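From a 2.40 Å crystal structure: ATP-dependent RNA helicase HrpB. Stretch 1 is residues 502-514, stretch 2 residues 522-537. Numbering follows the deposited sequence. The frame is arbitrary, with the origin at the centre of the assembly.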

# COMPACT_ATOMS: atom_id res chain seq x y z
N ARG A 502 9.72 -16.02 -2.91
CA ARG A 502 8.75 -17.01 -2.47
C ARG A 502 9.29 -18.43 -2.58
O ARG A 502 8.53 -19.38 -2.51
CB ARG A 502 7.45 -16.87 -3.25
CG ARG A 502 6.85 -15.51 -3.09
CD ARG A 502 5.56 -15.37 -3.86
NE ARG A 502 5.05 -14.01 -3.74
CZ ARG A 502 4.03 -13.55 -4.44
NH1 ARG A 502 3.41 -14.33 -5.32
NH2 ARG A 502 3.62 -12.30 -4.26
N ILE A 503 10.60 -18.55 -2.75
CA ILE A 503 11.30 -19.82 -2.53
C ILE A 503 11.11 -20.25 -1.08
O ILE A 503 11.32 -19.46 -0.16
CB ILE A 503 12.78 -19.68 -2.83
CG1 ILE A 503 12.98 -19.49 -4.34
CG2 ILE A 503 13.53 -20.88 -2.28
CD1 ILE A 503 14.40 -19.15 -4.74
N ALA A 504 10.71 -21.50 -0.87
CA ALA A 504 10.36 -21.95 0.48
C ALA A 504 11.23 -23.11 0.97
O ALA A 504 11.47 -24.07 0.24
CB ALA A 504 8.92 -22.34 0.52
N ARG A 505 11.71 -23.00 2.20
CA ARG A 505 12.47 -24.08 2.82
C ARG A 505 11.73 -24.60 4.03
O ARG A 505 11.09 -23.84 4.78
CB ARG A 505 13.87 -23.62 3.20
CG ARG A 505 14.68 -24.66 3.94
CD ARG A 505 15.89 -24.04 4.60
NE ARG A 505 16.49 -24.96 5.56
CZ ARG A 505 17.49 -25.78 5.29
NH1 ARG A 505 18.04 -25.79 4.08
NH2 ARG A 505 17.96 -26.58 6.23
N ARG A 506 11.78 -25.92 4.22
CA ARG A 506 11.12 -26.56 5.35
C ARG A 506 11.85 -26.16 6.62
O ARG A 506 13.08 -26.11 6.66
CB ARG A 506 11.08 -28.08 5.19
CG ARG A 506 10.16 -28.77 6.20
CD ARG A 506 10.17 -30.30 6.06
NE ARG A 506 11.38 -30.89 6.61
CZ ARG A 506 11.53 -31.27 7.88
NH1 ARG A 506 10.53 -31.11 8.75
NH2 ARG A 506 12.67 -31.80 8.29
N ARG A 507 11.07 -25.87 7.66
CA ARG A 507 11.66 -25.45 8.93
C ARG A 507 11.23 -26.32 10.11
O ARG A 507 10.24 -26.02 10.79
CB ARG A 507 11.30 -23.99 9.20
CG ARG A 507 12.22 -23.03 8.47
CD ARG A 507 12.48 -21.81 9.32
NE ARG A 507 13.72 -21.13 8.94
CZ ARG A 507 14.92 -21.47 9.38
NH1 ARG A 507 15.07 -22.48 10.23
NH2 ARG A 507 15.99 -20.79 8.98
N GLY A 508 11.99 -27.40 10.33
CA GLY A 508 11.84 -28.22 11.52
C GLY A 508 10.73 -29.25 11.55
O GLY A 508 10.93 -30.37 12.03
N GLN A 509 9.54 -28.89 11.06
CA GLN A 509 8.41 -29.80 11.01
C GLN A 509 7.79 -29.84 9.61
O GLN A 509 7.80 -28.84 8.90
CB GLN A 509 7.34 -29.41 12.03
CG GLN A 509 6.30 -30.49 12.28
CD GLN A 509 6.19 -30.87 13.75
OE1 GLN A 509 6.69 -30.15 14.61
NE2 GLN A 509 5.55 -32.00 14.03
N ASP A 510 7.27 -30.99 9.22
CA ASP A 510 6.65 -31.15 7.91
C ASP A 510 5.42 -30.27 7.75
O ASP A 510 4.49 -30.31 8.56
CB ASP A 510 6.29 -32.62 7.67
CG ASP A 510 7.48 -33.44 7.23
OD1 ASP A 510 8.61 -32.91 7.23
OD2 ASP A 510 7.28 -34.62 6.87
N GLY A 511 5.42 -29.47 6.69
CA GLY A 511 4.36 -28.51 6.45
C GLY A 511 4.75 -27.08 6.79
O GLY A 511 4.13 -26.14 6.27
N ARG A 512 5.74 -26.90 7.66
CA ARG A 512 6.17 -25.55 8.04
C ARG A 512 7.34 -25.09 7.20
O ARG A 512 8.42 -25.71 7.19
CB ARG A 512 6.56 -25.47 9.53
CG ARG A 512 5.97 -24.24 10.23
CD ARG A 512 6.64 -23.93 11.55
NE ARG A 512 6.79 -25.11 12.38
CZ ARG A 512 7.69 -25.23 13.36
NH1 ARG A 512 8.51 -24.23 13.64
NH2 ARG A 512 7.75 -26.35 14.06
N TYR A 513 7.12 -23.98 6.50
CA TYR A 513 8.12 -23.43 5.60
C TYR A 513 8.43 -21.98 5.95
O TYR A 513 7.59 -21.24 6.47
CB TYR A 513 7.63 -23.53 4.15
CG TYR A 513 7.60 -24.95 3.63
CD1 TYR A 513 8.74 -25.52 3.07
CD2 TYR A 513 6.43 -25.72 3.69
CE1 TYR A 513 8.73 -26.82 2.59
CE2 TYR A 513 6.42 -27.03 3.21
CZ TYR A 513 7.58 -27.56 2.67
OH TYR A 513 7.60 -28.85 2.18
N GLN A 514 9.66 -21.56 5.65
CA GLN A 514 9.96 -20.13 5.65
C GLN A 514 10.29 -19.68 4.22
O GLN A 514 11.04 -20.37 3.49
CB GLN A 514 11.13 -19.81 6.59
CG GLN A 514 11.44 -18.33 6.66
CD GLN A 514 12.55 -18.00 7.65
OE1 GLN A 514 13.58 -18.68 7.71
NE2 GLN A 514 12.32 -16.96 8.45
N MET A 522 2.71 -22.07 5.16
CA MET A 522 2.20 -23.33 5.68
C MET A 522 1.59 -24.21 4.61
O MET A 522 0.77 -23.77 3.81
CB MET A 522 1.17 -23.07 6.77
CG MET A 522 1.73 -22.33 7.97
SD MET A 522 3.13 -23.19 8.72
CE MET A 522 2.34 -24.67 9.36
N LEU A 523 1.98 -25.48 4.64
CA LEU A 523 1.31 -26.48 3.83
C LEU A 523 0.77 -27.60 4.74
O LEU A 523 1.33 -27.86 5.82
CB LEU A 523 2.27 -27.02 2.78
CG LEU A 523 1.71 -27.66 1.52
CD1 LEU A 523 0.80 -26.68 0.79
CD2 LEU A 523 2.87 -28.07 0.64
N ASP A 524 -0.33 -28.22 4.33
CA ASP A 524 -0.88 -29.37 5.05
C ASP A 524 0.19 -30.43 5.26
O ASP A 524 0.94 -30.76 4.34
CB ASP A 524 -2.07 -29.97 4.29
CG ASP A 524 -2.79 -31.05 5.09
OD1 ASP A 524 -3.81 -30.73 5.72
OD2 ASP A 524 -2.34 -32.22 5.09
N ALA A 525 0.27 -30.95 6.48
CA ALA A 525 1.25 -31.96 6.84
C ALA A 525 1.11 -33.25 6.02
O ALA A 525 2.07 -34.03 5.91
CB ALA A 525 1.15 -32.28 8.32
N ASN A 526 -0.06 -33.49 5.44
CA ASN A 526 -0.28 -34.66 4.59
C ASN A 526 -0.36 -34.31 3.11
O ASN A 526 -1.04 -34.98 2.33
CB ASN A 526 -1.54 -35.40 5.02
CG ASN A 526 -1.38 -36.11 6.35
OD1 ASN A 526 -0.79 -37.18 6.44
ND2 ASN A 526 -1.91 -35.49 7.41
N ASP A 527 0.34 -33.26 2.72
CA ASP A 527 0.43 -32.89 1.32
C ASP A 527 1.65 -33.51 0.70
O ASP A 527 2.71 -33.56 1.32
CB ASP A 527 0.46 -31.38 1.14
CG ASP A 527 -0.84 -30.83 0.60
OD1 ASP A 527 -1.85 -31.57 0.64
OD2 ASP A 527 -0.85 -29.67 0.14
N ALA A 528 1.50 -33.98 -0.53
CA ALA A 528 2.60 -34.54 -1.29
C ALA A 528 3.82 -33.61 -1.30
O ALA A 528 4.95 -34.07 -1.18
CB ALA A 528 2.16 -34.84 -2.70
N LEU A 529 3.59 -32.31 -1.44
CA LEU A 529 4.72 -31.39 -1.53
C LEU A 529 5.44 -31.20 -0.19
O LEU A 529 6.64 -30.95 -0.17
CB LEU A 529 4.27 -30.02 -2.07
CG LEU A 529 4.00 -29.95 -3.57
CD1 LEU A 529 3.70 -28.51 -3.97
CD2 LEU A 529 5.18 -30.52 -4.35
N SER A 530 4.72 -31.33 0.91
CA SER A 530 5.33 -31.17 2.24
C SER A 530 6.20 -32.38 2.61
O SER A 530 6.72 -32.46 3.73
CB SER A 530 4.26 -30.92 3.31
OG SER A 530 3.31 -31.96 3.35
N ARG A 531 6.38 -33.29 1.66
CA ARG A 531 7.38 -34.34 1.77
C ARG A 531 8.75 -33.82 1.32
O ARG A 531 9.76 -34.52 1.44
CB ARG A 531 6.99 -35.57 0.93
CG ARG A 531 5.59 -36.14 1.19
CD ARG A 531 5.50 -36.96 2.48
NE ARG A 531 5.48 -36.11 3.67
CZ ARG A 531 4.39 -35.50 4.13
NH1 ARG A 531 3.23 -35.63 3.49
NH2 ARG A 531 4.46 -34.75 5.22
N HIS A 532 8.79 -32.59 0.80
CA HIS A 532 10.03 -32.05 0.26
C HIS A 532 10.51 -30.82 1.00
O HIS A 532 9.71 -30.06 1.55
CB HIS A 532 9.86 -31.73 -1.22
CG HIS A 532 9.49 -32.92 -2.05
ND1 HIS A 532 10.41 -33.82 -2.52
CD2 HIS A 532 8.28 -33.37 -2.46
CE1 HIS A 532 9.79 -34.77 -3.20
NE2 HIS A 532 8.49 -34.52 -3.18
N GLU A 533 11.82 -30.61 0.98
CA GLU A 533 12.42 -29.52 1.74
C GLU A 533 12.44 -28.18 1.02
O GLU A 533 12.33 -27.11 1.66
CB GLU A 533 13.85 -29.89 2.12
CG GLU A 533 14.53 -28.83 2.96
CD GLU A 533 15.92 -29.24 3.33
OE1 GLU A 533 16.29 -30.38 2.98
OE2 GLU A 533 16.63 -28.43 3.98
N TRP A 534 12.60 -28.20 -0.29
CA TRP A 534 12.67 -26.93 -1.03
C TRP A 534 11.57 -26.78 -2.07
O TRP A 534 11.40 -27.65 -2.93
CB TRP A 534 14.03 -26.78 -1.68
CG TRP A 534 15.09 -26.48 -0.72
CD1 TRP A 534 15.84 -27.38 -0.03
CD2 TRP A 534 15.53 -25.18 -0.31
NE1 TRP A 534 16.74 -26.72 0.78
CE2 TRP A 534 16.56 -25.37 0.62
CE3 TRP A 534 15.16 -23.88 -0.65
CZ2 TRP A 534 17.23 -24.30 1.22
CZ3 TRP A 534 15.83 -22.81 -0.05
CH2 TRP A 534 16.85 -23.04 0.88
N LEU A 535 10.84 -25.68 -1.99
CA LEU A 535 9.77 -25.38 -2.94
C LEU A 535 9.89 -23.98 -3.49
O LEU A 535 10.64 -23.16 -2.98
CB LEU A 535 8.40 -25.54 -2.29
CG LEU A 535 8.09 -26.83 -1.53
CD1 LEU A 535 6.77 -26.69 -0.77
CD2 LEU A 535 8.07 -28.03 -2.50
N ILE A 536 9.14 -23.70 -4.56
CA ILE A 536 8.87 -22.32 -4.95
C ILE A 536 7.36 -22.18 -4.87
O ILE A 536 6.65 -22.94 -5.51
CB ILE A 536 9.35 -21.98 -6.38
CG1 ILE A 536 10.81 -22.37 -6.58
CG2 ILE A 536 9.18 -20.49 -6.62
CD1 ILE A 536 11.33 -22.04 -7.92
N ALA A 537 6.87 -21.24 -4.06
CA ALA A 537 5.43 -21.10 -3.87
C ALA A 537 4.92 -19.77 -4.40
O ALA A 537 4.80 -18.81 -3.65
CB ALA A 537 5.07 -21.25 -2.39
O HOH W 1 7.17 -30.07 5.07

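Tyr513, with 98 Å² covered, is the residue most enclosed by the opposing stretch. Its CA-to-CB bond points sideways, yet the ring reaches far enough for Tyr513 OH to donate a hydrogen bond to His532 O at 2.5 Å, a short distance that ties the hydroxyl to the backbone just past the 3-10 segment 529-531. Leu535 packs over one ring face: Leu535 CD1 lies 4.0 Å from the Tyr513 ring centroid, 26° off the normal, which identifies a CH-pi contact. A water joins the same region, accepting from Gly511 N at 2.5 Å and donating to Ser530 O at 2.8 Å, with a weak bond to Tyr513 OH at 3.2 Å.

Glu533 (76 Å²) engages through both backbone and side chain. Arg506 N donates to Glu533 O at 2.9 Å with an angle of 144°, more bent than the 176° of Ala504 N to Leu535 O at 2.7 Å within the antiparallel strand pairing. Its carboxylate forms a salt bridge, Arg505 NH1 to Glu533 OE2 at 3.0 Å; because the oxygen sits over the guanidinium face, the attraction is purely between charges.

Arg505 (72 Å²) also covers Trp534, its non-hydrogen-bonded strand partner. Arg505 CB stands 3.8 Å from the centroid of the Trp534 six-membered ring, only 8° off the normal, a nearly perpendicular CH-pi approach.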